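Side-chain contact in eukaryotic translation initiation factor 2D (Homo sapiens, PDB 5W2F), which delivers tRNA to the P-site of the eukaryotic ribosome during translation initiation without requiring GTP: residues A[75-79]-A[80-84]. Residues are numbered along the deposited sequence; the frame is centred on the assembly and turned at random.
Sequences MKLPW and DSLLT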
loop_
_atom_site.group_PDB
_atom_site.type_symbol
_atom_site.label_atom_id
_atom_site.label_comp_id
_atom_site.label_asym_id
_atom_site.label_seq_id
_atom_site.Cartn_x
_atom_site.Cartn_y
_atom_site.Cartn_z
ATOM N N MET A 75 5.741 8.733 -30.380
ATOM C CA MET A 75 4.819 8.048 -29.490
ATOM C C MET A 75 3.895 9.112 -28.901
ATOM O O MET A 75 4.368 10.106 -28.352
ATOM C CB MET A 75 5.588 7.356 -28.369
ATOM C CG MET A 75 6.786 6.523 -28.823
ATOM S SD MET A 75 6.293 5.192 -29.923
ATOM C CE MET A 75 7.463 3.918 -29.558
ATOM N N LYS A 76 2.584 8.941 -29.077
ATOM C CA LYS A 76 1.603 9.861 -28.539
ATOM C C LYS A 76 0.664 9.118 -27.629
ATOM O O LYS A 76 0.248 7.990 -27.938
ATOM C CB LYS A 76 0.789 10.526 -29.649
ATOM C CG LYS A 76 1.638 11.332 -30.604
ATOM C CD LYS A 76 0.747 12.006 -31.636
ATOM C CE LYS A 76 1.554 12.655 -32.735
ATOM N NZ LYS A 76 0.672 13.381 -33.685
ATOM N N LEU A 77 0.336 9.751 -26.508
ATOM C CA LEU A 77 -0.667 9.231 -25.601
ATOM C C LEU A 77 -1.652 10.309 -25.232
ATOM O O LEU A 77 -1.257 11.455 -25.009
ATOM C CB LEU A 77 -0.034 8.712 -24.312
ATOM C CG LEU A 77 0.775 7.435 -24.410
ATOM C CD1 LEU A 77 1.395 7.102 -23.061
ATOM C CD2 LEU A 77 -0.099 6.283 -24.867
ATOM N N PRO A 78 -2.942 9.943 -25.125
ATOM C CA PRO A 78 -3.854 10.854 -24.463
ATOM C C PRO A 78 -3.417 11.156 -23.036
ATOM O O PRO A 78 -2.807 10.316 -22.385
ATOM C CB PRO A 78 -5.176 10.105 -24.432
ATOM C CG PRO A 78 -5.003 8.915 -25.290
ATOM C CD PRO A 78 -3.563 8.649 -25.451
ATOM N N TRP A 79 -3.756 12.348 -22.555
ATOM C CA TRP A 79 -3.372 12.761 -21.194
ATOM C C TRP A 79 -3.678 11.701 -20.147
ATOM O O TRP A 79 -2.840 11.374 -19.320
ATOM C CB TRP A 79 -4.119 14.021 -20.806
ATOM C CG TRP A 79 -3.749 15.237 -21.551
ATOM C CD1 TRP A 79 -4.389 15.738 -22.627
ATOM C CD2 TRP A 79 -2.662 16.119 -21.274
ATOM N NE1 TRP A 79 -3.785 16.892 -23.046
ATOM C CE2 TRP A 79 -2.719 17.156 -22.236
ATOM C CE3 TRP A 79 -1.658 16.149 -20.301
ATOM C CZ2 TRP A 79 -1.822 18.209 -22.254
ATOM C CZ3 TRP A 79 -0.762 17.208 -20.315
ATOM C CH2 TRP A 79 -0.841 18.212 -21.300
ATOM N N ASP A 80 -4.874 11.136 -20.201
ATOM C CA ASP A 80 -5.251 10.170 -19.162
ATOM C C ASP A 80 -4.448 8.884 -19.232
ATOM O O ASP A 80 -4.102 8.316 -18.200
ATOM C CB ASP A 80 -6.747 9.919 -19.174
ATOM C CG ASP A 80 -7.528 11.126 -18.672
ATOM O OD1 ASP A 80 -7.486 11.375 -17.460
ATOM O OD2 ASP A 80 -8.173 11.846 -19.476
ATOM N N SER A 81 -4.136 8.423 -20.441
ATOM C CA SER A 81 -3.277 7.254 -20.563
ATOM C C SER A 81 -1.873 7.526 -20.066
ATOM O O SER A 81 -1.263 6.685 -19.415
ATOM C CB SER A 81 -3.205 6.811 -22.015
ATOM O OG SER A 81 -4.495 6.387 -22.463
ATOM N N LEU A 82 -1.358 8.706 -20.391
ATOM C CA LEU A 82 -0.051 9.103 -19.915
ATOM C C LEU A 82 -0.016 9.073 -18.395
ATOM O O LEU A 82 0.899 8.511 -17.788
ATOM C CB LEU A 82 0.294 10.495 -20.440
ATOM C CG LEU A 82 1.583 11.117 -19.918
ATOM C CD1 LEU A 82 2.781 10.247 -20.262
ATOM C CD2 LEU A 82 1.724 12.531 -20.459
ATOM N N LEU A 83 -1.015 9.690 -17.773
ATOM C CA LEU A 83 -1.074 9.748 -16.324
ATOM C C LEU A 83 -1.226 8.351 -15.716
ATOM O O LEU A 83 -0.531 8.018 -14.765
ATOM C CB LEU A 83 -2.215 10.672 -15.910
ATOM C CG LEU A 83 -2.019 12.155 -16.258
ATOM C CD1 LEU A 83 -3.268 13.003 -16.029
ATOM C CD2 LEU A 83 -0.838 12.729 -15.500
ATOM N N THR A 84 -2.093 7.528 -16.293
ATOM C CA THR A 84 -2.276 6.159 -15.826
ATOM C C THR A 84 -0.979 5.358 -15.899
ATOM O O THR A 84 -0.619 4.652 -14.959
ATOM C CB THR A 84 -3.375 5.466 -16.638
ATOM O OG1 THR A 84 -4.603 6.137 -16.383
ATOM C CG2 THR A 84 -3.509 3.996 -16.291
#
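L77 and L82 meet where strand 76-78 turns into helix 79-89, the two short axes standing almost at right angles (95°). The contact runs largely along the helix backbone: CD1 of L77 lies 4.0 Å from CA of L82, and CB of L77 is 4.3 Å from CB of L82. L82 holds its CG anti to the backbone N (chi1 174°). The isobutyl end of L82 thereby reaches into the core formed with V37, V55 and I65, and L77 packs on I65 as well.

P78 occupies the N-cap position. Its carbonyl accepts the first i to i+4 bond of the helix, from N of L82 at 2.9 Å, nearly straight at 169°. One residue on, O of W79 receives N of L83, also at 2.9 Å, with the side chain of L83 folded close by, its CG 3.3 Å from that oxygen. On the outer side of the turn, the P78 ring lies alongside S81, whose OG comes within 3.8 Å of the proline CG.

The W79 side chain sets off from the first turn away from residues 80-84, and its indole packs against A41, V47 and V55, with NE1 bonded to the carbonyl of K52. Further along, T84 N and T84 OG1 approach O of D80 from opposite faces of the carbonyl plane, the hydroxyl donating at 2.9 Å; O of D80 is thus held by two donors, and the threonine hydroxyl is turned back on its own helix.

The arrangement is a strand-to-helix junction with a proline at the N-cap position, joining the two-stranded antiparallel sheet to helix 79-89 in the SWIB/MDM2 domain of the C-terminal part of eIF2D.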